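Side-chain contacts in hypothetical protein (PDB 4PEO), which is very probably a cysteine protease of the Prp family that trims the N-terminal nine residues from ribosomal protein bL27: residues B[47-50]-B[54-57]; B[11-16]-B[72-77]; B[4-9]-B[85-90]. One frame throughout, in Å; residues are numbered along the deposited sequence. Where two conformers were deposited one is given.

Contact 1. Residues B[47-50]-B[54-57]; sequences AIIG and ERPD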
loop_
_atom_site.group_PDB
_atom_site.type_symbol
_atom_site.label_atom_id
_atom_site.label_comp_id
_atom_site.label_asym_id
_atom_site.label_seq_id
_atom_site.Cartn_x
_atom_site.Cartn_y
_atom_site.Cartn_z
ATOM N N ALA B 47 -1.259 5.911 5.758
ATOM C CA ALA B 47 -1.667 6.663 4.562
ATOM C C ALA B 47 -3.098 7.201 4.722
ATOM O O ALA B 47 -3.366 8.351 4.350
ATOM C CB ALA B 47 -1.565 5.784 3.314
ATOM N N ILE B 48 -4.016 6.390 5.273
ATOM C CA ILE B 48 -5.389 6.875 5.467
ATOM C C ILE B 48 -5.357 8.117 6.385
ATOM O O ILE B 48 -5.955 9.146 6.065
ATOM C CB ILE B 48 -6.320 5.772 6.049
ATOM C CG1 ILE B 48 -6.564 4.644 5.031
ATOM C CG2 ILE B 48 -7.663 6.394 6.547
ATOM C CD1 ILE B 48 -7.211 3.338 5.659
ATOM N N ILE B 49 -4.638 8.000 7.515
ATOM C CA ILE B 49 -4.522 9.076 8.510
ATOM C C ILE B 49 -3.801 10.318 7.967
ATOM O O ILE B 49 -4.256 11.444 8.194
ATOM C CB ILE B 49 -3.923 8.514 9.839
ATOM C CG1 ILE B 49 -4.893 7.478 10.467
ATOM C CG2 ILE B 49 -3.588 9.635 10.845
ATOM C CD1 ILE B 49 -4.268 6.529 11.537
ATOM N N GLY B 50 -2.711 10.103 7.243
ATOM C CA GLY B 50 -1.902 11.188 6.708
ATOM C C GLY B 50 -2.401 11.855 5.442
ATOM O O GLY B 50 -2.124 13.039 5.230
ATOM N N GLU B 54 -10.329 10.729 6.894
ATOM C CA GLU B 54 -10.847 9.570 7.617
ATOM C C GLU B 54 -9.950 9.192 8.802
ATOM O O GLU B 54 -8.722 9.181 8.684
ATOM C CB GLU B 54 -11.051 8.386 6.653
ATOM C CG GLU B 54 -11.152 7.001 7.294
ATOM C CD GLU B 54 -12.412 6.646 8.064
ATOM O OE1 GLU B 54 -13.229 7.551 8.351
ATOM O OE2 GLU B 54 -12.562 5.453 8.410
ATOM N N ARG B 55 -10.576 8.901 9.947
ATOM C CA ARG B 55 -9.872 8.471 11.156
ATOM C C ARG B 55 -10.483 7.149 11.579
ATOM O O ARG B 55 -11.505 7.122 12.276
ATOM C CB ARG B 55 -9.923 9.533 12.276
ATOM C CG ARG B 55 -9.240 10.848 11.902
ATOM C CD ARG B 55 -7.740 10.705 11.734
ATOM N NE ARG B 55 -7.107 11.970 11.366
ATOM C CZ ARG B 55 -6.888 12.370 10.116
ATOM N NH1 ARG B 55 -7.253 11.607 9.092
ATOM N NH2 ARG B 55 -6.313 13.542 9.880
ATOM N N PRO B 56 -9.937 6.030 11.062
ATOM C CA PRO B 56 -10.527 4.724 11.394
ATOM C C PRO B 56 -10.416 4.391 12.867
ATOM O O PRO B 56 -9.520 4.899 13.559
ATOM C CB PRO B 56 -9.711 3.726 10.565
ATOM C CG PRO B 56 -8.967 4.544 9.547
ATOM C CD PRO B 56 -8.743 5.881 10.203
ATOM N N ASP B 57 -11.306 3.517 13.333
ATOM C CA ASP B 57 -11.314 3.040 14.713
ATOM C C ASP B 57 -10.382 1.826 14.724
ATOM O O ASP B 57 -10.681 0.814 14.078
ATOM C CB ASP B 57 -12.754 2.675 15.114
ATOM C CG ASP B 57 -13.019 2.367 16.573
ATOM O OD1 ASP B 57 -12.049 2.340 17.365
ATOM O OD2 ASP B 57 -14.195 2.154 16.925
#
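The CG2 methyl of I48 packs on the P56 ring, against CG and CD, with I48 CG2 3.8 Å from P56 CG. The same methyl also packs on the aliphatic part of E54, with I48 CG2 at 3.6 Å from E54 CG. With chi1 -68°, CG1 of I48 lies beside the backbone N and CG2 anti to it, which directs CG2 at the loop. The I48 and E54 side chains run alongside each other in the same direction. I49 adds a looser contact, CG1 to CD of P56 at 4.2 Å.

R55 starts away from the helix, but its chain bends at chi2 (-67°) and brings the guanidinium back over the helix end. There I49 O sits over one face of the group, 3.1 Å from R55 NH1. The angle is too poor for a hydrogen bond. NH1 is instead bound to E54 O at 2.9 Å, with an N-H...O angle of 152°. E54 O lies nearly in the guanidinium plane, and NH1 approaches it from above the carbonyl plane. Two backbone carbonyls, E54 O and T52 O, thus accept from NH1.

The polar end of E54 is satisfied elsewhere. Its carboxylate is bound by the 72-77 loop, at V72 and D73. A79, I82 and L83 of helix 77-96 pack on I48, and P56 also touches I69 of strand 67-70. This is the short alpha-to-beta connection from the C-terminal end of helix 36-51 to strand 57-59, an edge strand of the mixed sheet within this chain.

Contact 2. Residues B[11-16]-B[72-77]; sequences EGKVTD and VDTNND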
loop_
_atom_site.group_PDB
_atom_site.type_symbol
_atom_site.label_atom_id
_atom_site.label_comp_id
_atom_site.label_asym_id
_atom_site.label_seq_id
_atom_site.Cartn_x
_atom_site.Cartn_y
_atom_site.Cartn_z
ATOM N N GLU B 11 -23.186 -1.978 0.393
ATOM C CA GLU B 11 -22.916 -0.834 -0.496
ATOM C C GLU B 11 -21.525 -0.922 -1.155
ATOM O O GLU B 11 -21.121 -0.003 -1.872
ATOM C CB GLU B 11 -23.112 0.506 0.239
ATOM C CG GLU B 11 -24.559 0.783 0.624
ATOM N N GLY B 12 -20.823 -2.038 -0.916
ATOM C CA GLY B 12 -19.510 -2.306 -1.495
ATOM C C GLY B 12 -18.353 -1.584 -0.829
ATOM O O GLY B 12 -17.257 -1.496 -1.400
ATOM N N LYS B 13 -18.578 -1.107 0.413
ATOM C CA LYS B 13 -17.552 -0.389 1.166
ATOM C C LYS B 13 -16.826 -1.326 2.122
ATOM O O LYS B 13 -17.461 -2.163 2.750
ATOM C CB LYS B 13 -18.165 0.792 1.944
ATOM C CG LYS B 13 -18.999 1.764 1.081
ATOM C CD LYS B 13 -18.241 2.297 -0.149
ATOM C CE LYS B 13 -19.133 3.122 -1.048
ATOM N NZ LYS B 13 -19.229 4.517 -0.564
ATOM N N VAL B 14 -15.502 -1.167 2.238
ATOM C CA VAL B 14 -14.695 -1.978 3.165
ATOM C C VAL B 14 -14.950 -1.377 4.555
ATOM O O VAL B 14 -14.578 -0.226 4.802
ATOM C CB VAL B 14 -13.183 -1.955 2.801
ATOM C CG1 VAL B 14 -12.357 -2.704 3.857
ATOM C CG2 VAL B 14 -12.929 -2.548 1.409
ATOM N N THR B 15 -15.595 -2.141 5.443
ATOM C CA THR B 15 -15.921 -1.652 6.794
ATOM C C THR B 15 -14.930 -2.128 7.828
ATOM O O THR B 15 -14.751 -1.456 8.842
ATOM C CB THR B 15 -17.358 -2.026 7.195
ATOM O OG1 THR B 15 -17.469 -3.454 7.296
ATOM C CG2 THR B 15 -18.410 -1.470 6.199
ATOM N N ASP B 16 -14.372 -3.332 7.636
ATOM C CA ASP B 16 -13.460 -3.891 8.622
ATOM C C ASP B 16 -12.394 -4.713 7.968
ATOM O O ASP B 16 -12.661 -5.437 7.006
ATOM C CB ASP B 16 -14.243 -4.837 9.568
ATOM C CG ASP B 16 -15.352 -4.177 10.352
ATOM O OD1 ASP B 16 -16.443 -3.982 9.781
ATOM O OD2 ASP B 16 -15.145 -3.895 11.553
ATOM N N VAL B 72 -14.802 4.457 9.661
ATOM C CA VAL B 72 -15.766 5.355 10.304
ATOM C C VAL B 72 -16.597 6.034 9.210
ATOM O O VAL B 72 -17.822 5.889 9.190
ATOM C CB VAL B 72 -15.118 6.328 11.318
ATOM C CG1 VAL B 72 -16.148 7.338 11.841
ATOM C CG2 VAL B 72 -14.496 5.556 12.480
ATOM N N ASP B 73 -15.932 6.742 8.290
ATOM C CA ASP B 73 -16.607 7.367 7.159
ATOM C C ASP B 73 -16.430 6.437 5.959
ATOM O O ASP B 73 -15.447 6.559 5.214
ATOM C CB ASP B 73 -16.055 8.784 6.878
ATOM C CG ASP B 73 -16.702 9.506 5.697
ATOM O OD1 ASP B 73 -17.717 8.998 5.169
ATOM O OD2 ASP B 73 -16.177 10.559 5.289
ATOM N N THR B 74 -17.384 5.505 5.769
ATOM C CA THR B 74 -17.345 4.541 4.653
ATOM C C THR B 74 -17.562 5.228 3.295
ATOM O O THR B 74 -17.316 4.622 2.249
ATOM C CB THR B 74 -18.355 3.391 4.863
ATOM O OG1 THR B 74 -19.677 3.926 4.880
ATOM C CG2 THR B 74 -18.073 2.564 6.111
ATOM N N ASN B 75 -18.031 6.483 3.307
ATOM C CA ASN B 75 -18.252 7.229 2.075
ATOM C C ASN B 75 -17.053 8.103 1.695
ATOM O O ASN B 75 -17.136 8.889 0.748
ATOM C CB ASN B 75 -19.556 8.016 2.116
ATOM C CG ASN B 75 -20.770 7.176 2.412
ATOM O OD1 ASN B 75 -21.114 6.195 1.730
ATOM N ND2 ASN B 75 -21.429 7.545 3.475
ATOM N N ASN B 76 -15.928 7.944 2.407
ATOM C CA ASN B 76 -14.706 8.658 2.075
ATOM C C ASN B 76 -14.044 7.874 0.938
ATOM O O ASN B 76 -13.438 6.827 1.178
ATOM C CB ASN B 76 -13.771 8.792 3.290
ATOM C CG ASN B 76 -12.578 9.680 3.011
ATOM O OD1 ASN B 76 -11.838 9.496 2.038
ATOM N ND2 ASN B 76 -12.388 10.690 3.834
ATOM N N ASP B 77 -14.191 8.365 -0.303
ATOM C CA ASP B 77 -13.659 7.688 -1.480
ATOM C C ASP B 77 -12.153 7.474 -1.431
ATOM O O ASP B 77 -11.671 6.441 -1.893
ATOM C CB ASP B 77 -14.062 8.427 -2.764
ATOM C CG ASP B 77 -15.551 8.367 -3.093
ATOM O OD1 ASP B 77 -16.281 7.567 -2.450
ATOM O OD2 ASP B 77 -15.975 9.077 -4.020
HETATM O O HOH W 1 -16.688 5.442 -0.577
#
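K13 reaches across to the type I beta turn D73-N76, which leads into helix 77-96. Its strongest link is through a water. K13 NZ donates to the water at 2.7 Å. The water in turn donates to T74 O and to D77 OD1, the latter at 2.9 Å. The direct bonds are weak: K13 NZ lies 3.4 Å from both T74 O and N75 OD1. The carboxylate of D77 is not in contact with the ammonium, but it is near enough that an electrostatic attraction is likely.

The lysine chain is bent at chi2 (-53°) and chi4 (83°). This folds it around T74 O, which is 3.5 Å from K13 CG. N75 crosses the lysine at about a right angle. Inside the turn, N75 N makes a weak bond to D73 OD1. N76 is the N-cap of the helix, and its OD1 accepts from A79 N.

Farther down the strand, T15 and D16 both face T7 in a classic beta bulge. T15 OG1 donates to D16 OD1 at 2.7 Å, meeting the anti side of the carboxylate. D16 OD1 also forms a salt bridge with R70, and H68 binds OD2. Across the segments, K13 CB packs on T74 CB at 3.9 Å, the two side chains crossing obliquely. A second apolar contact joins T15 and T74, whose side chains lie side by side, with T15 CG2 at 4.0 Å from T74 CG2.

Contact 3. Residues B[4-9]-B[85-90]; sequences VDITVN and TMLVSL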
loop_
_atom_site.group_PDB
_atom_site.type_symbol
_atom_site.label_atom_id
_atom_site.label_comp_id
_atom_site.label_asym_id
_atom_site.label_seq_id
_atom_site.Cartn_x
_atom_site.Cartn_y
_atom_site.Cartn_z
ATOM N N VAL B 4 -6.222 -12.639 7.356
ATOM C CA VAL B 4 -6.771 -11.304 7.135
ATOM C C VAL B 4 -8.264 -11.448 6.847
ATOM O O VAL B 4 -8.621 -12.003 5.810
ATOM C CB VAL B 4 -6.050 -10.514 6.000
ATOM C CG1 VAL B 4 -6.543 -9.067 5.961
ATOM C CG2 VAL B 4 -4.529 -10.563 6.153
ATOM N N ASP B 5 -9.127 -10.986 7.778
ATOM C CA ASP B 5 -10.580 -11.067 7.623
ATOM C C ASP B 5 -11.065 -9.744 7.075
ATOM O O ASP B 5 -10.798 -8.696 7.671
ATOM C CB ASP B 5 -11.267 -11.372 8.954
ATOM C CG ASP B 5 -10.984 -12.751 9.509
ATOM O OD1 ASP B 5 -11.007 -13.732 8.720
ATOM O OD2 ASP B 5 -10.781 -12.861 10.727
ATOM N N ILE B 6 -11.760 -9.784 5.936
ATOM C CA ILE B 6 -12.190 -8.568 5.235
ATOM C C ILE B 6 -13.711 -8.494 5.156
ATOM O O ILE B 6 -14.343 -9.434 4.667
ATOM C CB ILE B 6 -11.516 -8.535 3.831
ATOM C CG1 ILE B 6 -9.975 -8.669 3.945
ATOM C CG2 ILE B 6 -11.913 -7.284 3.062
ATOM C CD1 ILE B 6 -9.302 -9.507 2.902
ATOM N N THR B 7 -14.295 -7.374 5.625
ATOM C CA THR B 7 -15.739 -7.200 5.626
ATOM C C THR B 7 -16.088 -6.064 4.708
ATOM O O THR B 7 -15.639 -4.932 4.914
ATOM C CB THR B 7 -16.277 -6.983 7.049
ATOM O OG1 THR B 7 -15.804 -8.049 7.897
ATOM C CG2 THR B 7 -17.803 -6.871 7.088
ATOM N N VAL B 8 -16.894 -6.389 3.699
ATOM C CA VAL B 8 -17.385 -5.457 2.677
ATOM C C VAL B 8 -18.892 -5.405 2.865
ATOM O O VAL B 8 -19.542 -6.459 2.897
ATOM C CB VAL B 8 -16.962 -5.893 1.249
ATOM C CG1 VAL B 8 -17.523 -4.943 0.188
ATOM C CG2 VAL B 8 -15.440 -5.970 1.132
ATOM N N ASN B 9 -19.453 -4.197 3.059
ATOM C CA ASN B 9 -20.883 -4.090 3.305
ATOM C C ASN B 9 -21.694 -4.204 2.002
ATOM O O ASN B 9 -21.114 -4.340 0.915
ATOM C CB ASN B 9 -21.241 -2.821 4.114
ATOM C CG ASN B 9 -21.011 -1.502 3.413
ATOM O OD1 ASN B 9 -20.822 -1.429 2.198
ATOM N ND2 ASN B 9 -21.060 -0.414 4.162
ATOM N N THR B 85 -6.587 -0.658 -2.273
ATOM C CA THR B 85 -5.169 -0.781 -2.656
ATOM C C THR B 85 -4.473 -1.768 -1.714
ATOM O O THR B 85 -3.711 -2.626 -2.176
ATOM C CB THR B 85 -4.488 0.603 -2.644
ATOM O OG1 THR B 85 -5.059 1.395 -3.697
ATOM C CG2 THR B 85 -2.946 0.514 -2.837
ATOM N N MET B 86 -4.705 -1.609 -0.401
ATOM C CA MET B 86 -4.157 -2.504 0.626
ATOM C C MET B 86 -4.591 -3.941 0.315
ATOM O O MET B 86 -3.758 -4.836 0.378
ATOM C CB MET B 86 -4.719 -2.083 1.994
ATOM C CG MET B 86 -3.957 -2.703 3.184
ATOM S SD MET B 86 -4.876 -2.404 4.773
ATOM C CE MET B 86 -6.105 -3.411 4.481
ATOM N N LEU B 87 -5.866 -4.154 -0.044
ATOM C CA LEU B 87 -6.383 -5.500 -0.356
ATOM C C LEU B 87 -5.757 -6.086 -1.608
ATOM O O LEU B 87 -5.331 -7.244 -1.589
ATOM C CB LEU B 87 -7.921 -5.516 -0.422
ATOM C CG LEU B 87 -8.645 -5.119 0.887
ATOM C CD1 LEU B 87 -10.151 -5.127 0.693
ATOM C CD2 LEU B 87 -8.173 -5.971 2.075
ATOM N N VAL B 88 -5.605 -5.272 -2.680
ATOM C CA VAL B 88 -4.921 -5.731 -3.896
ATOM C C VAL B 88 -3.468 -6.118 -3.556
ATOM O O VAL B 88 -2.973 -7.159 -4.031
ATOM C CB VAL B 88 -5.010 -4.667 -5.029
ATOM C CG1 VAL B 88 -4.086 -5.019 -6.204
ATOM C CG2 VAL B 88 -6.450 -4.516 -5.512
ATOM N N SER B 89 -2.796 -5.300 -2.703
ATOM C CA SER B 89 -1.415 -5.576 -2.303
ATOM C C SER B 89 -1.303 -6.881 -1.501
ATOM O O SER B 89 -0.373 -7.669 -1.740
ATOM C CB SER B 89 -0.838 -4.410 -1.515
ATOM O OG SER B 89 0.564 -4.560 -1.416
ATOM N N LEU B 90 -2.269 -7.138 -0.601
ATOM C CA LEU B 90 -2.298 -8.369 0.210
ATOM C C LEU B 90 -2.603 -9.582 -0.664
ATOM O O LEU B 90 -1.977 -10.635 -0.496
ATOM C CB LEU B 90 -3.312 -8.240 1.361
ATOM C CG LEU B 90 -2.942 -7.243 2.477
ATOM C CD1 LEU B 90 -4.091 -7.112 3.498
ATOM C CD2 LEU B 90 -1.624 -7.629 3.175
#
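Segment 85-90 of helix 77-96 packs against strand 2-8, with CA of I6 8.6 Å from CA of L87 and CA of V4 8.8 Å from CA of L90. I6 and L87 carry most of the contact. Their side chains slide past each other in opposite directions. CG2 of I6 meets CD1 of L87 at 3.7 Å. The other leucine methyl, CD2, rests on the CG1 arm of I6, with L87 CD2 at 3.8 Å from I6 CD1. Both branches of the isoleucine thus touch the leucine fork. The I6 chi2 of 141° is shifted from full extension and sets where CD1 lies against L87.

V4 and L90 make a smaller contact one turn along. They cross at about a right angle, and V4 CG1 touches L90 CD1 at 4.0 Å. With CG1 anti to the backbone N of V4 (chi1 -172°), this methyl is the branch that meets L90.

All four side chains are buried. L103 of strand 101-105 touches both V4 and I6, and V17 of strand 14-20 also packs on V4. This is part of the hydrophobic core between helix 77-96 and one face of the mixed sheet, as in alpha/beta layer folds.

Contacts 1 and 2 are joined directly: E54 OE2 accepts from V72 N and E54 OE1 from D73 N, each at 2.8 Å. This ties the turn after helix 36-51 to the loop before helix 77-96. Contacts 2 and 3 share the sheet, since strands 2-8 and 14-20 are antiparallel neighbours; T15 N binds T7 O at 2.8 Å. Contacts 1 and 3 do not touch, and their centres are about 16 Å apart. Along the chain, contact 1 nests within contact 2, and contact 2 within contact 3. Contact 3 comes closest to H22, the likely proton donor, whose side chain is about 8 Å from that of V4. The nucleophile C34 is not modelled.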